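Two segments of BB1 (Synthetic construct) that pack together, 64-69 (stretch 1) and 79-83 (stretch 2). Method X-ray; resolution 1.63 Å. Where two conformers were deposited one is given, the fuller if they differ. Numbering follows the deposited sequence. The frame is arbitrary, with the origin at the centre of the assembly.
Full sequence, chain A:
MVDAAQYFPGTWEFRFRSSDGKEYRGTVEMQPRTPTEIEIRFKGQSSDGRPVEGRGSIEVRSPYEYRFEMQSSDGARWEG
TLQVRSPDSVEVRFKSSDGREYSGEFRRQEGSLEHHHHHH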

ATOM      1  N   TYR A  64      12.537  -1.075  13.229  1.00 19.74           N
ATOM      2  CA  TYR A  64      11.418  -1.814  13.796  1.00 20.46           C
ATOM      3  C   TYR A  64      10.455  -2.368  12.759  1.00 20.14           C
ATOM      4  O   TYR A  64       9.817  -3.400  12.999  1.00 22.19           O
ATOM      5  CB  TYR A  64      10.606  -0.911  14.737  1.00 25.23           C
ATOM      6  CG  TYR A  64      11.379  -0.222  15.824  1.00 30.47           C
ATOM      7  CD1 TYR A  64      11.133   1.109  16.115  1.00 34.55           C
ATOM      8  CD2 TYR A  64      12.302  -0.901  16.598  1.00 35.73           C
ATOM      9  CE1 TYR A  64      11.800   1.760  17.140  1.00 38.33           C
ATOM     10  CE2 TYR A  64      12.982  -0.256  17.632  1.00 39.18           C
ATOM     11  CZ  TYR A  64      12.719   1.079  17.889  1.00 41.79           C
ATOM     12  OH  TYR A  64      13.371   1.749  18.903  1.00 46.39           O
ATOM     13  N   GLU A  65      10.274  -1.679  11.644  1.00 18.38           N
ATOM     14  CA  GLU A  65       9.117  -1.998  10.830  1.00 19.07           C
ATOM     15  C   GLU A  65       9.282  -1.362   9.456  1.00 17.58           C
ATOM     16  O   GLU A  65      10.035  -0.400   9.283  1.00 17.27           O
ATOM     17  CB  GLU A  65       7.822  -1.520  11.492  1.00 26.28           C
ATOM     18  CG  GLU A  65       7.673  -0.047  11.521  1.00 30.98           C
ATOM     19  CD  GLU A  65       6.574   0.391  12.483  1.00 38.65           C
ATOM     20  OE1 GLU A  65       5.736  -0.460  12.871  1.00 42.71           O
ATOM     21  OE2 GLU A  65       6.550   1.583  12.851  1.00 40.75           O
ATOM     22  N   TYR A  66       8.555  -1.910   8.491  1.00 14.94           N
ATOM     23  CA  TYR A  66       8.590  -1.372   7.134  1.00 15.70           C
ATOM     24  C   TYR A  66       7.837  -0.049   7.055  1.00 15.80           C
ATOM     25  O   TYR A  66       6.777   0.108   7.666  1.00 21.11           O
ATOM     26  CB  TYR A  66       7.980  -2.375   6.136  1.00 14.96           C
ATOM     27  CG  TYR A  66       8.934  -3.485   5.749  1.00 13.21           C
ATOM     28  CD1 TYR A  66       9.980  -3.228   4.886  1.00 13.74           C
ATOM     29  CD2 TYR A  66       8.817  -4.754   6.274  1.00 14.21           C
ATOM     30  CE1 TYR A  66      10.844  -4.170   4.536  1.00 13.13           C
ATOM     31  CE2 TYR A  66       9.722  -5.734   5.930  1.00 13.40           C
ATOM     32  CZ  TYR A  66      10.738  -5.419   5.048  1.00 13.20           C
ATOM     33  OH  TYR A  66      11.677  -6.332   4.649  1.00 14.79           O
ATOM     34  N   ARG A  67       8.392   0.894   6.284  1.00 16.16           N
ATOM     35  CA  ARG A  67       7.747   2.154   5.944  1.00 16.55           C
ATOM     36  C   ARG A  67       6.885   1.970   4.705  1.00 12.57           C
ATOM     37  O   ARG A  67       7.326   1.365   3.727  1.00 15.63           O
ATOM     38  CB  ARG A  67       8.784   3.248   5.680  1.00 21.06           C
ATOM     39  CG  ARG A  67       8.189   4.581   5.206  1.00 29.72           C
ATOM     40  CD  ARG A  67       9.279   5.596   4.926  1.00 41.11           C
ATOM     41  NE  ARG A  67       8.723   6.822   4.366  1.00 54.65           N
ATOM     42  CZ  ARG A  67       8.470   7.002   3.073  1.00 66.17           C
ATOM     43  N   PHE A  68       5.680   2.503   4.745  1.00 13.69           N
ATOM     44  CA  PHE A  68       4.756   2.437   3.626  1.00 12.42           C
ATOM     45  C   PHE A  68       4.325   3.840   3.240  1.00 13.35           C
ATOM     46  O   PHE A  68       3.957   4.629   4.109  1.00 13.35           O
ATOM     47  CB  PHE A  68       3.528   1.604   4.015  1.00 16.12           C
ATOM     48  CG  PHE A  68       2.393   1.733   3.082  1.00 20.37           C
ATOM     49  CD1 PHE A  68       2.409   1.100   1.864  1.00 23.41           C
ATOM     50  CD2 PHE A  68       1.281   2.470   3.439  1.00 27.37           C
ATOM     51  CE1 PHE A  68       1.334   1.208   1.010  1.00 26.07           C
ATOM     52  CE2 PHE A  68       0.205   2.592   2.578  1.00 26.33           C
ATOM     53  CZ  PHE A  68       0.233   1.950   1.376  1.00 25.60           C
ATOM     54  N   GLU A  69       4.382   4.154   1.947  1.00 11.91           N
ATOM     55  CA  GLU A  69       3.881   5.430   1.461  1.00 12.86           C
ATOM     56  C   GLU A  69       3.254   5.260   0.079  1.00 11.60           C
ATOM     57  O   GLU A  69       3.719   4.462  -0.740  1.00 15.28           O
ATOM     58  CB  GLU A  69       4.995   6.487   1.455  1.00 17.68           C
ATOM     59  CG  GLU A  69       6.133   6.172   0.593  1.00 25.33           C
TER
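Stretch 2, residues 79-83: EGTLQ

Stretch 2 is extended from Glu79 to Gln83 and runs antiparallel to the strand at the end of stretch 1, with 126° between the two N-to-C directions and a closest approach of 4.5 Å between their axes. The pairing is tight at one end and gives way to side-chain and water contacts at the other.

The tight end centres on Phe68 and Gly80, a hydrogen-bonded pair that satisfies both backbones. Phe68 N donates to Gly80 O at 2.9 Å, and Gly80 N returns a bond to Phe68 O at 2.8 Å; both are nearly straight, at 164° and 172°. Phe68 O also receives a CA-H...O contact from Glu79 CA at 3.5 Å. Next along, Glu69 and Glu79 form a non-hydrogen-bonded pair, their CA atoms 4.4 Å apart and their side chains on the same face of the sheet. Phe68 points to the other face, where Gly80 has no side chain to set beside it.

Toward Tyr66 the ladder changes its means. Tyr66 O lies 3.9 Å from Leu82 N, and its hydrogen bond comes instead from a side chain: Thr81 OG1 donates to Tyr66 O at 2.7 Å. The same hydroxyl packs against Glu65, OG1 to CG at 3.3 Å. Water adds to this end. One molecule accepts from Tyr66 N at 2.9 Å and donates to Leu82 O at 2.8 Å, bridging backbone to backbone; a second donates to Leu82 O at 2.9 Å and to Glu65 OE1 at 3.2 Å. Leu82 O thus takes two bonds, both from water.

Leu82 adds the apolar part, its CD1 meeting Tyr66 CB at 3.9 Å and its CD2 reaching Phe68 CB at 4.3 Å. The rule to read here is that where direct backbone pairing stops, a threonine hydroxyl serves Tyr66 O, and waters serve Tyr66 N and Leu82 O.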

ATOM      1  N   GLU A  79       0.838   7.735   4.409  0.52 14.84           N
ATOM      2  CA  GLU A  79       2.108   7.403   5.032  0.52 14.27           C
ATOM      3  C   GLU A  79       1.860   6.586   6.288  0.52 13.47           C
ATOM      4  O   GLU A  79       1.104   7.010   7.175  0.52 14.75           O
ATOM      5  CB  GLU A  79       2.896   8.674   5.371  0.52 20.97           C
ATOM      6  CG  GLU A  79       3.001   9.647   4.206  0.52 27.81           C
ATOM      7  CD  GLU A  79       3.816  10.875   4.533  0.52 34.60           C
ATOM      8  OE1 GLU A  79       5.019  10.734   4.833  0.52 37.63           O
ATOM      9  OE2 GLU A  79       3.254  11.987   4.480  0.52 38.21           O
ATOM     10  N   GLY A  80       2.510   5.425   6.376  1.00 13.61           N
ATOM     11  CA  GLY A  80       2.368   4.630   7.573  1.00 14.87           C
ATOM     12  C   GLY A  80       3.265   3.423   7.595  1.00 15.02           C
ATOM     13  O   GLY A  80       4.440   3.486   7.200  1.00 15.53           O
ATOM     14  N   THR A  81       2.726   2.304   8.072  0.52 15.59           N
ATOM     15  CA  THR A  81       3.491   1.078   8.176  0.52 16.35           C
ATOM     16  C   THR A  81       2.605  -0.104   7.814  0.52 16.38           C
ATOM     17  O   THR A  81       1.422   0.039   7.478  0.52 17.18           O
ATOM     18  CB  THR A  81       4.092   0.919   9.578  0.52 20.56           C
ATOM     19  OG1 THR A  81       4.979  -0.208   9.601  0.52 20.58           O
ATOM     20  CG2 THR A  81       2.995   0.728  10.626  0.52 22.27           C
ATOM     21  N   LEU A  82       3.189  -1.295   7.905  1.00 15.22           N
ATOM     22  CA  LEU A  82       2.474  -2.491   7.527  1.00 14.49           C
ATOM     23  C   LEU A  82       2.907  -3.646   8.400  1.00 14.00           C
ATOM     24  O   LEU A  82       3.921  -3.574   9.112  1.00 15.82           O
ATOM     25  CB  LEU A  82       2.691  -2.828   6.070  1.00 18.68           C
ATOM     26  CG  LEU A  82       4.127  -2.955   5.648  1.00 19.65           C
ATOM     27  CD1 LEU A  82       4.637  -4.392   5.917  1.00 20.34           C
ATOM     28  CD2 LEU A  82       4.258  -2.600   4.186  1.00 21.69           C
ATOM     29  N   GLN A  83       2.109  -4.701   8.340  1.00 13.85           N
ATOM     30  CA  GLN A  83       2.409  -5.946   9.035  1.00 12.98           C
ATOM     31  C   GLN A  83       2.060  -7.109   8.120  1.00 12.50           C
ATOM     32  O   GLN A  83       0.885  -7.343   7.818  1.00 12.56           O
ATOM     33  CB  GLN A  83       1.621  -6.069  10.327  1.00 15.18           C
ATOM     34  CG  GLN A  83       1.908  -7.392  11.058  1.00 17.66           C
ATOM     35  CD  GLN A  83       3.399  -7.590  11.419  1.00 22.98           C
ATOM     36  OE1 GLN A  83       3.936  -6.863  12.262  1.00 26.51           O
ATOM     37  NE2 GLN A  83       4.055  -8.591  10.793  1.00 20.79           N
TER
HETATM   38  O   HOH W   1       3.768  -2.745  11.893  1.00 42.04           O
HETATM   39  O   HOH W   2       6.655  -4.033   9.204  1.00 19.06           O